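Local coordinates for protein platelet aggregation factor Sm-hPAF (Streptococcus mitis, PDB 4GWI) that binds fucosylated Lewis glycans through its F-type lectin domain, part of a toxin that probably forms pores in cholesterol-containing host membranes, at residues K71-G76 against E140-R145. The protein carries 2 engineered substitutions. Numbering follows the deposited sequence.
Sequences KLYNRG and EVEVFR. With CA (calcium ion), chain F; FUC (alpha-L-fucopyranose), chain B.
Tyr73 slants diagonally across from its own strand to the one beside it, and its hydroxyl donates a hydrogen bond to Glu142 OE1, 2.8 Å from Tyr73 OH. Tyr73 OH sits above the carboxylate plane, 50° out of it, and the ring and carboxylate stand 67° apart. Both residues set CG anti to the carbonyl carbon, and the extended chain of Glu142 brings its carboxylate over to the phenol. Lys71, also extended, runs beside Glu142 and gives a weak bond from NZ to Tyr73 OH; its ammonium forms a salt bridge with Glu112. On the same face Glu140 CB packs against Tyr73 CD2 at 3.8 Å, but a bend at chi2 (77°) turns the carboxylate away to calcium, where OE1 binds at 2.4 Å with the carbonyl oxygens of Arg31, Asn36 and Ala139 and the side chains of Asp34 and Ser45, while OE2 accepts the N-H of Gly35. Beneath, segments 71-76 and 140-145 pair antiparallel, with Lys71 N to Glu142 O at 2.8 Å and nearly straight. On the buried face Leu72 CD2 rests on both methyls of Val141, near Val70 and Val127. Further along the chain, the extended Arg75 donates from NH1 to fucose O4 (2.9 Å) and from NH2 to O5 (2.8 Å), its NE paired with Asp77. With His48 and Arg83 it completes the His/Arg/Arg fucose site of F-type lectins, whose fold also holds the calcium.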
loop_
_atom_site.group_PDB
_atom_site.type_symbol
_atom_site.label_atom_id
_atom_site.label_comp_id
_atom_site.label_asym_id
_atom_site.label_seq_id
_atom_site.Cartn_x
_atom_site.Cartn_y
_atom_site.Cartn_z
ATOM N N LYS A 71 4.352 -5.389 -1.832
ATOM C CA LYS A 71 3.314 -6.436 -1.695
ATOM C C LYS A 71 2.148 -5.815 -0.894
ATOM O O LYS A 71 2.411 -5.244 0.147
ATOM C CB LYS A 71 3.888 -7.618 -0.886
ATOM C CG LYS A 71 2.976 -8.803 -0.985
ATOM C CD LYS A 71 3.804 -10.083 -0.607
ATOM C CE LYS A 71 2.773 -11.219 -0.531
ATOM N NZ LYS A 71 3.524 -12.358 0.119
ATOM N N LEU A 72 0.964 -5.894 -1.455
ATOM C CA LEU A 72 -0.220 -5.302 -0.794
ATOM C C LEU A 72 -0.991 -6.555 -0.234
ATOM O O LEU A 72 -1.242 -7.517 -0.940
ATOM C CB LEU A 72 -1.168 -4.645 -1.794
ATOM C CG LEU A 72 -0.543 -3.486 -2.606
ATOM C CD1 LEU A 72 -1.714 -2.769 -3.268
ATOM C CD2 LEU A 72 0.340 -2.488 -1.861
ATOM N N TYR A 73 -1.520 -6.358 0.955
ATOM C CA TYR A 73 -2.429 -7.377 1.558
ATOM C C TYR A 73 -3.738 -6.719 1.789
ATOM O O TYR A 73 -3.818 -5.677 2.476
ATOM C CB TYR A 73 -1.862 -7.854 2.890
ATOM C CG TYR A 73 -0.537 -8.581 2.801
ATOM C CD1 TYR A 73 -0.523 -9.965 2.966
ATOM C CD2 TYR A 73 0.678 -7.900 2.553
ATOM C CE1 TYR A 73 0.684 -10.632 2.908
ATOM C CE2 TYR A 73 1.894 -8.587 2.471
ATOM C CZ TYR A 73 1.853 -9.954 2.655
ATOM O OH TYR A 73 3.038 -10.640 2.661
ATOM N N ASN A 74 -4.789 -7.264 1.178
ATOM C CA ASN A 74 -6.110 -6.657 1.200
ATOM C C ASN A 74 -6.861 -6.912 2.501
ATOM O O ASN A 74 -6.526 -7.856 3.206
ATOM C CB ASN A 74 -6.942 -7.205 -0.006
ATOM C CG ASN A 74 -8.075 -6.297 -0.392
ATOM O OD1 ASN A 74 -8.327 -5.238 0.189
ATOM N ND2 ASN A 74 -8.856 -6.775 -1.390
ATOM N N ARG A 75 -7.875 -6.079 2.777
ATOM C CA ARG A 75 -8.850 -6.450 3.831
ATOM C C ARG A 75 -9.576 -7.721 3.411
ATOM O O ARG A 75 -9.890 -7.888 2.233
ATOM C CB ARG A 75 -9.798 -5.292 3.961
ATOM C CG ARG A 75 -10.799 -5.561 5.092
ATOM C CD ARG A 75 -11.734 -4.367 5.232
ATOM N NE ARG A 75 -12.756 -4.686 6.269
ATOM C CZ ARG A 75 -13.745 -3.859 6.648
ATOM N NH1 ARG A 75 -13.882 -2.602 6.139
ATOM N NH2 ARG A 75 -14.596 -4.320 7.611
ATOM N N GLY A 76 -9.881 -8.525 4.425
ATOM C CA GLY A 76 -10.517 -9.881 4.144
ATOM C C GLY A 76 -11.921 -10.103 4.686
ATOM O O GLY A 76 -12.580 -11.024 4.241
ATOM N N GLU A 140 -1.812 -4.602 5.069
ATOM C CA GLU A 140 -0.338 -4.411 5.212
ATOM C C GLU A 140 0.187 -4.050 3.810
ATOM O O GLU A 140 -0.364 -4.490 2.800
ATOM C CB GLU A 140 0.314 -5.782 5.648
ATOM C CG GLU A 140 1.744 -5.539 6.197
ATOM C CD GLU A 140 1.834 -4.966 7.622
ATOM O OE1 GLU A 140 0.845 -4.593 8.289
ATOM O OE2 GLU A 140 2.993 -4.773 8.076
ATOM N N VAL A 141 1.244 -3.206 3.847
ATOM C CA VAL A 141 2.033 -3.005 2.599
ATOM C C VAL A 141 3.484 -3.279 3.001
ATOM O O VAL A 141 4.015 -2.714 3.995
ATOM C CB VAL A 141 1.901 -1.508 2.202
ATOM C CG1 VAL A 141 2.834 -1.255 0.995
ATOM C CG2 VAL A 141 0.463 -1.193 1.769
ATOM N N GLU A 142 4.076 -4.195 2.260
ATOM C CA GLU A 142 5.505 -4.564 2.539
ATOM C C GLU A 142 6.332 -4.136 1.333
ATOM O O GLU A 142 5.823 -4.155 0.183
ATOM C CB GLU A 142 5.631 -6.104 2.680
ATOM C CG GLU A 142 4.874 -6.552 3.957
ATOM C CD GLU A 142 4.890 -8.076 4.068
ATOM O OE1 GLU A 142 5.155 -8.827 3.090
ATOM O OE2 GLU A 142 4.568 -8.522 5.230
ATOM N N VAL A 143 7.549 -3.686 1.608
ATOM C CA VAL A 143 8.380 -3.147 0.455
ATOM C C VAL A 143 9.774 -3.786 0.568
ATOM O O VAL A 143 10.313 -3.887 1.687
ATOM C CB VAL A 143 8.540 -1.641 0.635
ATOM C CG1 VAL A 143 9.485 -1.068 -0.478
ATOM C CG2 VAL A 143 7.150 -0.940 0.568
ATOM N N PHE A 144 10.323 -4.218 -0.578
ATOM C CA PHE A 144 11.609 -4.954 -0.556
ATOM C C PHE A 144 12.583 -4.326 -1.541
ATOM O O PHE A 144 12.125 -3.945 -2.637
ATOM C CB PHE A 144 11.369 -6.378 -0.955
ATOM C CG PHE A 144 10.352 -7.070 -0.027
ATOM C CD1 PHE A 144 10.765 -7.645 1.213
ATOM C CD2 PHE A 144 8.992 -7.063 -0.381
ATOM C CE1 PHE A 144 9.767 -8.231 2.051
ATOM C CE2 PHE A 144 7.997 -7.683 0.449
ATOM C CZ PHE A 144 8.420 -8.193 1.675
ATOM N N ARG A 145 13.853 -4.230 -1.119
ATOM C CA ARG A 145 14.853 -3.718 -2.083
ATOM C C ARG A 145 15.184 -4.716 -3.172
ATOM O O ARG A 145 15.128 -5.908 -3.001
ATOM C CB ARG A 145 16.121 -3.410 -1.357
ATOM C CG ARG A 145 16.033 -2.407 -0.270
ATOM C CD ARG A 145 17.441 -2.247 0.398
ATOM N NE ARG A 145 17.424 -1.292 1.478
ATOM C CZ ARG A 145 17.465 -1.578 2.784
ATOM N NH1 ARG A 145 17.392 -0.573 3.700
ATOM N NH2 ARG A 145 17.506 -2.866 3.220
HETATM CA CA CA F . -1.292 -4.596 9.449
HETATM C C1 FUC B . -17.891 -3.065 7.606
HETATM C C2 FUC B . -18.160 -2.223 6.373
HETATM C C3 FUC B . -18.239 -0.767 6.718
HETATM C C4 FUC B . -16.926 -0.365 7.356
HETATM C C5 FUC B . -16.737 -1.251 8.569
HETATM C C6 FUC B . -15.468 -0.920 9.319
HETATM O O2 FUC B . -19.384 -2.640 5.792
HETATM O O3 FUC B . -18.457 -0.053 5.570
HETATM O O4 FUC B . -15.901 -0.531 6.413
HETATM O O5 FUC B . -16.715 -2.602 8.212
#